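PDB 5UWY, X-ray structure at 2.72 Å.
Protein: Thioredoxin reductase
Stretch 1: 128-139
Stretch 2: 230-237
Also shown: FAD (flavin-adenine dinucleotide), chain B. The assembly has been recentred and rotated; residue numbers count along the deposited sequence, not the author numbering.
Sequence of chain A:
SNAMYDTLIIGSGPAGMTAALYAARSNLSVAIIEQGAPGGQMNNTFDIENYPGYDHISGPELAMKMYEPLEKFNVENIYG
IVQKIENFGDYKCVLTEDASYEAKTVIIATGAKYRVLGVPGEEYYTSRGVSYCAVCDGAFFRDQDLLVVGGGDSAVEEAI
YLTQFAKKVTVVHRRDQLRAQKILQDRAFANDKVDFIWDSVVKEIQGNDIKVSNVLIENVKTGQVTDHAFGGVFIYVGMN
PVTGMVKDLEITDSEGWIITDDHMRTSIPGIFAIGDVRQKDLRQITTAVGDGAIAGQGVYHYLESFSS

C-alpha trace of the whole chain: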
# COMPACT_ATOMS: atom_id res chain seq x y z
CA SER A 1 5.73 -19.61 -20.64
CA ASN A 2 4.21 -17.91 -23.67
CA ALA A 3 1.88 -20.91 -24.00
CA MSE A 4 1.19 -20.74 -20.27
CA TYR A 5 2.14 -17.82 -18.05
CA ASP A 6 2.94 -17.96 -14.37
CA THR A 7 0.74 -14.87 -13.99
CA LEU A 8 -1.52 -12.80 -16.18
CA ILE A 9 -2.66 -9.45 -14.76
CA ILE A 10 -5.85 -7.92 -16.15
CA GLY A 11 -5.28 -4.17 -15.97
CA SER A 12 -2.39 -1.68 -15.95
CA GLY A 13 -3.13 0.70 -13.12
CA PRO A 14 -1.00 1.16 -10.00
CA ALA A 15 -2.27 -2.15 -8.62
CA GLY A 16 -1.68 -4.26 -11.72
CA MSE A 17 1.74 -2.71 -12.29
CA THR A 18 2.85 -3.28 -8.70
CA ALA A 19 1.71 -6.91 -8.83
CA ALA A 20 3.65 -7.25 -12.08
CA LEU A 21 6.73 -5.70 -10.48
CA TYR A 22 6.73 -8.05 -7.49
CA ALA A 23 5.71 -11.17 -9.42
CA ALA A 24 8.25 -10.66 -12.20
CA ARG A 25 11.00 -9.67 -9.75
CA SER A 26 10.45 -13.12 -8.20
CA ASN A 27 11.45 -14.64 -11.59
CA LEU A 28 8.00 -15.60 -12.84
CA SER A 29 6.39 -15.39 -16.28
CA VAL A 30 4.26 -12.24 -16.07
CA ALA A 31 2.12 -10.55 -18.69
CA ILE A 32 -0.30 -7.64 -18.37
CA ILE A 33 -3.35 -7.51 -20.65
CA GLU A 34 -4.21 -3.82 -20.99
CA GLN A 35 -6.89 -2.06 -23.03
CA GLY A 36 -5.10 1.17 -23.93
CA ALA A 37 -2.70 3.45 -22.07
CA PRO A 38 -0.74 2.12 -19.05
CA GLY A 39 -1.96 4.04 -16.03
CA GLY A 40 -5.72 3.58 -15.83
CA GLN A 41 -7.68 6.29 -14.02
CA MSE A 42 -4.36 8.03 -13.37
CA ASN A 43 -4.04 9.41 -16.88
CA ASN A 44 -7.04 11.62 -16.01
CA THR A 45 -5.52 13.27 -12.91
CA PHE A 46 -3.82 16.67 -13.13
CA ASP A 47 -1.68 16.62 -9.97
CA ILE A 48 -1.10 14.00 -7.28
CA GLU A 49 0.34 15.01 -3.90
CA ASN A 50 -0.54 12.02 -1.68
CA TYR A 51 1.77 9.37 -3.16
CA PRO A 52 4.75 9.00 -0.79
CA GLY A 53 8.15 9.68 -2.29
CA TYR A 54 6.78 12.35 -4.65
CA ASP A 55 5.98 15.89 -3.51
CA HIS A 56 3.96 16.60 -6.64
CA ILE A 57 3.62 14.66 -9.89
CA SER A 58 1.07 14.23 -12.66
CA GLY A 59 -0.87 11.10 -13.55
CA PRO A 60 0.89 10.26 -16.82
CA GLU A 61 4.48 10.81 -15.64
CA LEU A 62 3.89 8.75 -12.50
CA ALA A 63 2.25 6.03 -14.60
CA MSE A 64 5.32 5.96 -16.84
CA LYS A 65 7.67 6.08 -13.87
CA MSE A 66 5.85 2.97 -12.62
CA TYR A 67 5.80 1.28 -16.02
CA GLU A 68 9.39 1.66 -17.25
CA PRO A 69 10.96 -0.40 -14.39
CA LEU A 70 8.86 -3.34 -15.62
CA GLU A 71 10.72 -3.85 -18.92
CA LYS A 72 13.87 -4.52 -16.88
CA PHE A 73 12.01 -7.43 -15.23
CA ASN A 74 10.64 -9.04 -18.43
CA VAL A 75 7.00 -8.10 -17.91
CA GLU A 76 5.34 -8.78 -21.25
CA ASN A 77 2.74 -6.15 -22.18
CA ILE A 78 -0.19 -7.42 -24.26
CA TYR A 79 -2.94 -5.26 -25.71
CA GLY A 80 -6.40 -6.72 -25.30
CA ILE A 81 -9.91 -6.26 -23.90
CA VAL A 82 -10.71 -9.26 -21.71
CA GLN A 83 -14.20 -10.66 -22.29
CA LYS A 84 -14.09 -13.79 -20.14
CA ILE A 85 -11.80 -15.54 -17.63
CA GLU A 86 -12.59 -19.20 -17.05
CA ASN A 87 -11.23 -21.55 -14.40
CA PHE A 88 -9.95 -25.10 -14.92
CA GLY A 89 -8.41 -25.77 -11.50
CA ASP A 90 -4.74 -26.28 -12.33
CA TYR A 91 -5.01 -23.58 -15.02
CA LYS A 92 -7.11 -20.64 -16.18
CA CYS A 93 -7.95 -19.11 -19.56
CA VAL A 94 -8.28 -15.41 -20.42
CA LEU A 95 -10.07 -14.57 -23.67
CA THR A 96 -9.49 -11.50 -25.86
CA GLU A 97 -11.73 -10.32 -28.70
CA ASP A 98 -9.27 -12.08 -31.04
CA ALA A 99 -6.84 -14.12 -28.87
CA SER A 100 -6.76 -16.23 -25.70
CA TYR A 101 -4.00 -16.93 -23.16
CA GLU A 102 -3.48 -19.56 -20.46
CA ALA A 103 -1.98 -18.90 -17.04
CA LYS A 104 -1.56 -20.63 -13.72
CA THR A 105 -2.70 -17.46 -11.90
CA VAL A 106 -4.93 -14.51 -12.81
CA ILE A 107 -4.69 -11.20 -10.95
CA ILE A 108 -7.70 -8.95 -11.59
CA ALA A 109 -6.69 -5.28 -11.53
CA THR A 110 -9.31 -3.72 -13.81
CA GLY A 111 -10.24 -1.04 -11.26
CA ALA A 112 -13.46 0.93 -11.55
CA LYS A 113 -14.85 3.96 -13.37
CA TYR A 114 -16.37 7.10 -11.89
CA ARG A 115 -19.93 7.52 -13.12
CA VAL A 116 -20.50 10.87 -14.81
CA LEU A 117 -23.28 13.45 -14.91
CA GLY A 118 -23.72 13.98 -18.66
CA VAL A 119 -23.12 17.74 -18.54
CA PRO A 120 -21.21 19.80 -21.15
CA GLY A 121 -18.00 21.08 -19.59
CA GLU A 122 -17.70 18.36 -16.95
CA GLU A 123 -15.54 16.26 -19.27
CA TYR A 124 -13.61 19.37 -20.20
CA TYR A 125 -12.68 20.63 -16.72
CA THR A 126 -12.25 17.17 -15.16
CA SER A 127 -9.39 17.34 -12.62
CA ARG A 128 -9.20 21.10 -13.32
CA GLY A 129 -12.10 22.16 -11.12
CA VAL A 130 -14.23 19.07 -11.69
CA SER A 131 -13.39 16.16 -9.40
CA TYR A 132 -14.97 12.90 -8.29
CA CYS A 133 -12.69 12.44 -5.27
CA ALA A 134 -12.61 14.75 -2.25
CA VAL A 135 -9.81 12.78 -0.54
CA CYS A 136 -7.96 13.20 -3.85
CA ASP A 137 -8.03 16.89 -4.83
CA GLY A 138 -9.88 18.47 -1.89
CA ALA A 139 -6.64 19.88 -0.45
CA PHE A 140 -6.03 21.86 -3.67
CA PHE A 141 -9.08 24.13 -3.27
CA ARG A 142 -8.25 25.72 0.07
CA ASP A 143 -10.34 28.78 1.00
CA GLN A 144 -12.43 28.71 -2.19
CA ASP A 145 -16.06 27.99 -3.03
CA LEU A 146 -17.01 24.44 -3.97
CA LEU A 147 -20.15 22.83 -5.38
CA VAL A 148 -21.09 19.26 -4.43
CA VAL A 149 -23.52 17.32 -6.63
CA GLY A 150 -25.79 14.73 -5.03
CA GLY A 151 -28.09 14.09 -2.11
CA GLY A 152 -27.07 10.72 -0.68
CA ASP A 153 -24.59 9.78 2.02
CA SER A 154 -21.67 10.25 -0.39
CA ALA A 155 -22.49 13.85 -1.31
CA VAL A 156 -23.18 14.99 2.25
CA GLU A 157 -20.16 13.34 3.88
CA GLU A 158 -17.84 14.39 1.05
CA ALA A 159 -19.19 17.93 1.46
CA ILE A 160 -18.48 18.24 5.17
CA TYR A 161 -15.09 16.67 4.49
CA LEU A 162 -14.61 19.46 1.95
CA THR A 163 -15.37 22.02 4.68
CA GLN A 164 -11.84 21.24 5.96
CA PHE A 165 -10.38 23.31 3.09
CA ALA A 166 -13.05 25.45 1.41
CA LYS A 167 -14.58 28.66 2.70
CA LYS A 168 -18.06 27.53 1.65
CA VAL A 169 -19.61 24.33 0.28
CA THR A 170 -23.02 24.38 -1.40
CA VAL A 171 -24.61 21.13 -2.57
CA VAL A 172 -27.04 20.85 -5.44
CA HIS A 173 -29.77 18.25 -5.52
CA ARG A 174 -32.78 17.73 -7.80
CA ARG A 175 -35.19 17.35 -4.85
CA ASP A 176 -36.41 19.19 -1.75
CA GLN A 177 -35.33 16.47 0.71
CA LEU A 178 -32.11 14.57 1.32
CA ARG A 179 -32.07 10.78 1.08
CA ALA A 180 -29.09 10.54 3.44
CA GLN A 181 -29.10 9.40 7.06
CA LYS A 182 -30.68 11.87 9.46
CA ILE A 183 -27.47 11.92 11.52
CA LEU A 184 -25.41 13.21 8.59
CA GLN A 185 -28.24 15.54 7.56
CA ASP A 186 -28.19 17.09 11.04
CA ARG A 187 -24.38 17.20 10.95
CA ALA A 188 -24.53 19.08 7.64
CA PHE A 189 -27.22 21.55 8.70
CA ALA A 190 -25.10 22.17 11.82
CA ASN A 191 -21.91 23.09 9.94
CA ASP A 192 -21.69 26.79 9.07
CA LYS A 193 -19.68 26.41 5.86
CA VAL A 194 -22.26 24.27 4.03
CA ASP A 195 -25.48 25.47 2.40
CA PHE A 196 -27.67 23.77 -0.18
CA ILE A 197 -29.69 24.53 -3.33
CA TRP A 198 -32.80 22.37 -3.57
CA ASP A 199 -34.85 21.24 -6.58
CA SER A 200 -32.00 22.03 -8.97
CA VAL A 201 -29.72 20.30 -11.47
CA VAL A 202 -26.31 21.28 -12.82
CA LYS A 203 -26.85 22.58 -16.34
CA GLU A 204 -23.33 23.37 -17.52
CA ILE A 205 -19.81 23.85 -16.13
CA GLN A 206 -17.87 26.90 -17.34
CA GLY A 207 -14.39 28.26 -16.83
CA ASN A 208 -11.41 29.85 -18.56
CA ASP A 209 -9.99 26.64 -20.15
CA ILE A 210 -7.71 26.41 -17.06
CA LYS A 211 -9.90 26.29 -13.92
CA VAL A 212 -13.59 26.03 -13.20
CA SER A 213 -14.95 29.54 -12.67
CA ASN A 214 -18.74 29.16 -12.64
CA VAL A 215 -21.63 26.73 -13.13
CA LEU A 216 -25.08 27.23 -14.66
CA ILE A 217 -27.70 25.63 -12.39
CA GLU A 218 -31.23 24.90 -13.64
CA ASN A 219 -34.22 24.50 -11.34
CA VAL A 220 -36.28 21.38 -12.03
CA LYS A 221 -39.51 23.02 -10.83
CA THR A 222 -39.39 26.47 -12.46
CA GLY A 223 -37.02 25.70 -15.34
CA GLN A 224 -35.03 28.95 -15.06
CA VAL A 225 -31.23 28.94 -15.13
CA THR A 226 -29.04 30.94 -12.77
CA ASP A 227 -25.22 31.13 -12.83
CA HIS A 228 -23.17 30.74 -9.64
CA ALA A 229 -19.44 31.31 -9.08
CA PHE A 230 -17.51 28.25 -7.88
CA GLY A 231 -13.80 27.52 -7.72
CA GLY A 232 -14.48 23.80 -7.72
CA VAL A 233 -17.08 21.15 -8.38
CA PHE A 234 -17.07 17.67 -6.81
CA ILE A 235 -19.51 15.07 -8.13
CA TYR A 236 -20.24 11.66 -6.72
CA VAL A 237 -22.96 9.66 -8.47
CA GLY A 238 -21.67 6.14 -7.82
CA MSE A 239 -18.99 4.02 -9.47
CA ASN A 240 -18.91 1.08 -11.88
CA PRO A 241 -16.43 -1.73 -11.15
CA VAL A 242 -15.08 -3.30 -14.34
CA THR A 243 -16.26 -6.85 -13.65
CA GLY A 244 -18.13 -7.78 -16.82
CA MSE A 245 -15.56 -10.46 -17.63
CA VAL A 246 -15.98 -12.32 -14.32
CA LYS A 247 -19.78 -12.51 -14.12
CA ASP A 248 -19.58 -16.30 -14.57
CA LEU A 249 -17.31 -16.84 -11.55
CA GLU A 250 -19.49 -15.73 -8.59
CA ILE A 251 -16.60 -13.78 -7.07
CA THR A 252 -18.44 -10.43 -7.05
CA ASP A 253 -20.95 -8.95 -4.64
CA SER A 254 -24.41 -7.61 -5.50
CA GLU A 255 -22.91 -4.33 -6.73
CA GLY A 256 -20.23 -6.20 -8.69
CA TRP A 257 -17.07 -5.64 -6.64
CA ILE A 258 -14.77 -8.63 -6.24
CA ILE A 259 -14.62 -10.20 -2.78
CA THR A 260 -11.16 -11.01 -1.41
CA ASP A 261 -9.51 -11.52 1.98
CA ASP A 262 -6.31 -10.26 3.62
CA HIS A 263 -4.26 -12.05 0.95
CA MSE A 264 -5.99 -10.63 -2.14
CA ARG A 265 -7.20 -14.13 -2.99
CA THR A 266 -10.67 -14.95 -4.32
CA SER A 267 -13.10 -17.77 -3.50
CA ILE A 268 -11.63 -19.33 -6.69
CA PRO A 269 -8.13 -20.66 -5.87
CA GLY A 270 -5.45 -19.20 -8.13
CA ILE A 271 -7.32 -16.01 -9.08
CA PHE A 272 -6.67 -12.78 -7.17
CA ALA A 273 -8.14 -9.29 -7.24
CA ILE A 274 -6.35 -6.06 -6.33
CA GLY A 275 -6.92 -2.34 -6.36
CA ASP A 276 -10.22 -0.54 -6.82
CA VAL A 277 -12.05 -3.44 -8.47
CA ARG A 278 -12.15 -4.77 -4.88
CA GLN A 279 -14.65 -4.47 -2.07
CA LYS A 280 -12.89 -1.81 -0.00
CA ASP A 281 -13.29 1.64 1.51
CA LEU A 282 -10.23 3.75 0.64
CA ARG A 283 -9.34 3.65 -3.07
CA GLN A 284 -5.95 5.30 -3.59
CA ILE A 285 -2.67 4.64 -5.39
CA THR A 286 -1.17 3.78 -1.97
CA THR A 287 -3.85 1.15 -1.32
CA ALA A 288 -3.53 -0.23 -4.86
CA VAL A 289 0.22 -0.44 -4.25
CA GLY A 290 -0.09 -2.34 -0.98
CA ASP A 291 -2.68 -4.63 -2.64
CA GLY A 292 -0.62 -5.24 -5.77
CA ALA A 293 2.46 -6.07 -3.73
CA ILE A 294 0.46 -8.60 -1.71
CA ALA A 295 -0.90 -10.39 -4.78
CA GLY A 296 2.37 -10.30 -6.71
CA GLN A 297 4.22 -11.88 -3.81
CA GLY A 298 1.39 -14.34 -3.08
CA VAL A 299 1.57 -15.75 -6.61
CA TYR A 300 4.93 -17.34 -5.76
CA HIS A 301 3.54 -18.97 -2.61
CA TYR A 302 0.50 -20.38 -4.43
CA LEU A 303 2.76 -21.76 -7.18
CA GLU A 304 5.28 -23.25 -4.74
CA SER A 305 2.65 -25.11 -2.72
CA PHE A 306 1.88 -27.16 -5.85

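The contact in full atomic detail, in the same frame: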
# COMPACT_ATOMS: atom_id res chain seq x y z
N ARG A 128 -9.61 19.70 -13.21
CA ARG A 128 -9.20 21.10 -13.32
C ARG A 128 -10.23 22.01 -12.67
O ARG A 128 -10.36 23.17 -13.03
CB ARG A 128 -8.98 21.51 -14.77
CG ARG A 128 -7.98 20.66 -15.53
CD ARG A 128 -8.16 20.83 -17.03
NE ARG A 128 -6.98 20.42 -17.78
CZ ARG A 128 -5.97 21.23 -18.08
NH1 ARG A 128 -6.00 22.49 -17.68
NH2 ARG A 128 -4.93 20.78 -18.77
N GLY A 129 -10.97 21.47 -11.70
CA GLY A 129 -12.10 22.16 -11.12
C GLY A 129 -13.26 21.20 -10.95
O GLY A 129 -14.08 21.35 -10.04
N VAL A 130 -13.32 20.20 -11.83
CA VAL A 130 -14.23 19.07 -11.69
C VAL A 130 -13.46 17.91 -11.08
O VAL A 130 -12.33 17.61 -11.50
CB VAL A 130 -14.84 18.67 -13.04
CG1 VAL A 130 -15.92 17.61 -12.84
CG2 VAL A 130 -15.40 19.88 -13.75
N SER A 131 -14.05 17.27 -10.08
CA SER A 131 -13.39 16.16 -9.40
C SER A 131 -14.45 15.21 -8.88
O SER A 131 -15.55 15.62 -8.52
CB SER A 131 -12.50 16.65 -8.25
OG SER A 131 -11.52 15.69 -7.92
N TYR A 132 -14.10 13.92 -8.85
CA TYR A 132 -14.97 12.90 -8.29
C TYR A 132 -14.40 12.31 -7.02
O TYR A 132 -14.80 11.21 -6.61
CB TYR A 132 -15.23 11.80 -9.33
CG TYR A 132 -15.74 12.30 -10.66
CD1 TYR A 132 -17.10 12.48 -10.90
CD2 TYR A 132 -14.85 12.59 -11.70
CE1 TYR A 132 -17.56 12.94 -12.12
CE2 TYR A 132 -15.31 13.04 -12.92
CZ TYR A 132 -16.66 13.22 -13.13
OH TYR A 132 -17.11 13.67 -14.35
N CYS A 133 -13.47 13.01 -6.37
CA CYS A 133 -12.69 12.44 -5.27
C CYS A 133 -12.26 13.57 -4.34
O CYS A 133 -11.31 14.29 -4.64
CB CYS A 133 -11.50 11.68 -5.81
SG CYS A 133 -10.78 10.50 -4.67
N ALA A 134 -12.95 13.70 -3.20
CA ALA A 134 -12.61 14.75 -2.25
C ALA A 134 -11.30 14.45 -1.52
O ALA A 134 -10.49 15.35 -1.31
CB ALA A 134 -13.75 14.93 -1.25
N VAL A 135 -11.09 13.19 -1.13
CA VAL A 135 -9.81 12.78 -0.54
C VAL A 135 -8.66 13.04 -1.51
O VAL A 135 -7.52 13.21 -1.08
CB VAL A 135 -9.87 11.29 -0.15
CG1 VAL A 135 -8.59 10.86 0.56
CG2 VAL A 135 -11.08 11.03 0.74
N CYS A 136 -8.96 13.12 -2.80
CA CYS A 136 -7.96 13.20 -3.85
C CYS A 136 -7.47 14.62 -4.10
O CYS A 136 -6.28 14.92 -3.95
CB CYS A 136 -8.53 12.57 -5.13
SG CYS A 136 -8.78 10.77 -5.01
N ASP A 137 -8.39 15.52 -4.47
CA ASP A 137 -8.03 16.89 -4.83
C ASP A 137 -8.63 17.93 -3.89
O ASP A 137 -8.51 19.13 -4.16
CB ASP A 137 -8.45 17.18 -6.27
CG ASP A 137 -8.25 15.99 -7.19
OD1 ASP A 137 -7.14 15.43 -7.20
OD2 ASP A 137 -9.21 15.62 -7.90
N GLY A 138 -9.26 17.51 -2.79
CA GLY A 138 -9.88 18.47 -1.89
C GLY A 138 -8.90 19.46 -1.28
O GLY A 138 -9.25 20.62 -1.04
N ALA A 139 -7.66 19.02 -1.04
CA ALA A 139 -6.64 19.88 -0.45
C ALA A 139 -6.07 20.91 -1.43
O ALA A 139 -5.25 21.73 -1.02
CB ALA A 139 -5.50 19.01 0.10
N PHE A 230 -18.11 29.31 -8.68
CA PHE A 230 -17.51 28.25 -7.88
C PHE A 230 -16.09 27.99 -8.36
O PHE A 230 -15.84 27.86 -9.56
CB PHE A 230 -18.32 26.96 -7.97
CG PHE A 230 -19.65 27.04 -7.28
CD1 PHE A 230 -19.72 27.20 -5.91
CD2 PHE A 230 -20.82 26.96 -8.00
CE1 PHE A 230 -20.94 27.28 -5.27
CE2 PHE A 230 -22.05 27.04 -7.37
CZ PHE A 230 -22.10 27.20 -6.00
N GLY A 231 -15.16 27.92 -7.40
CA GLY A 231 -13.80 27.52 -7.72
C GLY A 231 -13.69 26.05 -8.04
O GLY A 231 -12.83 25.65 -8.83
N GLY A 232 -14.53 25.22 -7.43
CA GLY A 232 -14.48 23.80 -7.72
C GLY A 232 -15.85 23.16 -7.75
O GLY A 232 -16.83 23.68 -7.20
N VAL A 233 -15.91 22.01 -8.42
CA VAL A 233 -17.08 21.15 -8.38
C VAL A 233 -16.62 19.72 -8.11
O VAL A 233 -15.62 19.26 -8.67
CB VAL A 233 -17.93 21.26 -9.67
CG1 VAL A 233 -17.40 20.37 -10.77
CG2 VAL A 233 -19.41 20.96 -9.37
N PHE A 234 -17.29 19.06 -7.17
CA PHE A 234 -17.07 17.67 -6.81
C PHE A 234 -18.39 16.91 -6.96
O PHE A 234 -19.42 17.31 -6.40
CB PHE A 234 -16.48 17.53 -5.39
CG PHE A 234 -15.14 18.20 -5.22
CD1 PHE A 234 -15.03 19.58 -5.16
CD2 PHE A 234 -13.98 17.44 -5.16
CE1 PHE A 234 -13.79 20.19 -5.02
CE2 PHE A 234 -12.73 18.06 -5.02
CZ PHE A 234 -12.64 19.43 -4.95
N ILE A 235 -18.35 15.87 -7.78
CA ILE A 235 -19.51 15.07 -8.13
C ILE A 235 -19.25 13.65 -7.70
O ILE A 235 -18.21 13.07 -8.01
CB ILE A 235 -19.80 15.10 -9.64
CG1 ILE A 235 -19.77 16.53 -10.16
CG2 ILE A 235 -21.16 14.43 -9.94
CD1 ILE A 235 -19.37 16.63 -11.62
N TYR A 236 -20.21 13.09 -6.98
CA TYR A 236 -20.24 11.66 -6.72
C TYR A 236 -21.63 11.13 -7.05
O TYR A 236 -22.61 11.53 -6.42
CB TYR A 236 -19.86 11.29 -5.29
CG TYR A 236 -19.13 9.98 -5.39
CD1 TYR A 236 -19.58 8.82 -4.78
CD2 TYR A 236 -18.04 9.89 -6.21
CE1 TYR A 236 -18.89 7.59 -4.93
CE2 TYR A 236 -17.36 8.71 -6.38
CZ TYR A 236 -17.77 7.58 -5.75
OH TYR A 236 -17.01 6.44 -5.97
N VAL A 237 -21.71 10.26 -8.06
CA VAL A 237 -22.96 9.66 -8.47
C VAL A 237 -22.95 8.15 -8.38
O VAL A 237 -23.88 7.50 -8.85
CB VAL A 237 -23.33 10.11 -9.90
CG1 VAL A 237 -23.95 11.49 -9.88
CG2 VAL A 237 -22.10 10.12 -10.79
PA FAD B . -7.40 1.47 -12.39
O1A FAD B . -6.13 2.24 -12.47
O2A FAD B . -8.69 2.28 -12.56
O5B FAD B . -7.42 0.32 -13.43
C5B FAD B . -8.08 0.48 -14.70
C4B FAD B . -7.30 -0.24 -15.77
O4B FAD B . -7.99 -1.46 -16.12
C3B FAD B . -7.11 0.55 -17.07
O3B FAD B . -5.76 0.50 -17.52
C2B FAD B . -8.08 -0.13 -18.03
O2B FAD B . -7.62 -0.03 -19.38
C1B FAD B . -8.02 -1.57 -17.52
N9A FAD B . -9.15 -2.41 -17.91
C8A FAD B . -10.44 -2.35 -17.46
N7A FAD B . -11.24 -3.25 -17.99
C5A FAD B . -10.42 -3.95 -18.85
C6A FAD B . -10.65 -5.03 -19.71
N6A FAD B . -11.84 -5.62 -19.86
N1A FAD B . -9.61 -5.50 -20.44
C2A FAD B . -8.41 -4.91 -20.30
N3A FAD B . -8.08 -3.89 -19.51
C4A FAD B . -9.13 -3.45 -18.81
N1 FAD B . -5.44 8.70 -6.86
C2 FAD B . -4.68 9.22 -5.85
O2 FAD B . -3.91 8.52 -5.19
N3 FAD B . -4.76 10.57 -5.56
C4 FAD B . -5.56 11.50 -6.20
O4 FAD B . -5.55 12.68 -5.86
C4X FAD B . -6.37 10.93 -7.27
N5 FAD B . -7.16 11.73 -7.92
C5X FAD B . -7.94 11.20 -8.94
C6 FAD B . -8.79 12.05 -9.65
C7 FAD B . -9.58 11.56 -10.68
C7M FAD B . -10.49 12.51 -11.42
C8 FAD B . -9.54 10.20 -11.01
C8M FAD B . -10.39 9.64 -12.12
C9 FAD B . -8.69 9.35 -10.30
C9A FAD B . -7.89 9.84 -9.27
N10 FAD B . -7.03 9.00 -8.52
C10 FAD B . -6.25 9.52 -7.52
C1' FAD B . -6.91 7.57 -8.85
C2' FAD B . -7.69 6.65 -7.91
O2' FAD B . -6.92 6.33 -6.75
C3' FAD B . -8.01 5.35 -8.65
O3' FAD B . -9.03 4.68 -7.92
C4' FAD B . -6.84 4.38 -8.87
O4' FAD B . -6.00 4.87 -9.91
C5' FAD B . -7.31 2.98 -9.21
O5' FAD B . -6.17 2.12 -9.42
P FAD B . -6.34 0.63 -9.89
O1P FAD B . -6.90 -0.20 -8.73
O2P FAD B . -5.10 0.06 -10.48
O3P FAD B . -7.48 0.72 -11.00

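The most unusual feature of this contact is one very short backbone hydrogen bond at the start of an otherwise ordinarily spaced parallel pairing. The hydrogen bond from V233 N to G129 O is only 2.5 Å long and nearly straight, with an angle of 169° at the hydrogen. Close by, G129 O lies 2.9 Å from V233 O; both are acceptors, so this approach is a crowding without a bond, and at 2.72 Å resolution such short distances should be read with some caution.

From there the pairing climbs in the alternating pattern of a parallel sheet. S131 N donates to V233 O (2.9 Å, at a bent 130°), and I235 N donates to S131 O (2.9 Å, 160°). S131 therefore uses both its backbone N and its O on the partner strand, bonding to the residues before and after F234, with which it is in register. CA-H...O contacts fill in between: V130 CA to V233 O at 3.3 Å, F234 CA to S131 O at 3.1 Å, and, beyond the last bridge, Y132 CA to I235 O at 3.3 Å.

G129 suits the start of this ladder because its phi/psi of 137/-30 would jam a CB against the carbonyl O of R128. G232, facing it, is also well served by having no side chain, since an ideal CB there would be crowded by F234 CE1 at 3.3 Å.

The side chains sort onto two faces. V130 and V233 share one, where their branched, apolar groups suit both an extended backbone and a buried setting: V130 CG2 meets V233 CG1 at 3.6 Å, and V130 CG1 reaches I235 CD1 at 3.8 Å. Y132 extends the apolar packing, its CD1 lying 4.0 Å from I235 CB, while the far edge of its ring is near the flavin methyl C7M.

S131 and F234 occupy the other face. A small residue fits at 131, where S131 CB lies 3.5 Å from F234 CD2. Its hydroxyl turns to its own stretch, S131 OG donating to D137 OD2 over a very short 2.3 Å, which gives a buried polar group and a buried carboxylate a partner in each other. F234 has the largest area covered in the contact. Its ring reaches to the short helix that follows the strand of S131, with C133 O (4.0 Å from F234 CE2) and D137 O (4.2 Å from F234 CZ) at its edge, where the ring hydrogens lie. A134 CA is 4.2 Å from F234 CD2.

That helix begins after C133, its N-cap, whose O accepts from D137 N at 3.2 Å. The disulfide C133 SG–C136 SG (2.0 Å) ties its first turn, as expected of the redox-active pair in a thioredoxin reductase. G138 is suited to its place too, since an ideal CB would clash with A134 O at 2.4 Å. Beside it, C136 O and D137 OD1 approach FAD O4 at 3.0 and 3.4 Å.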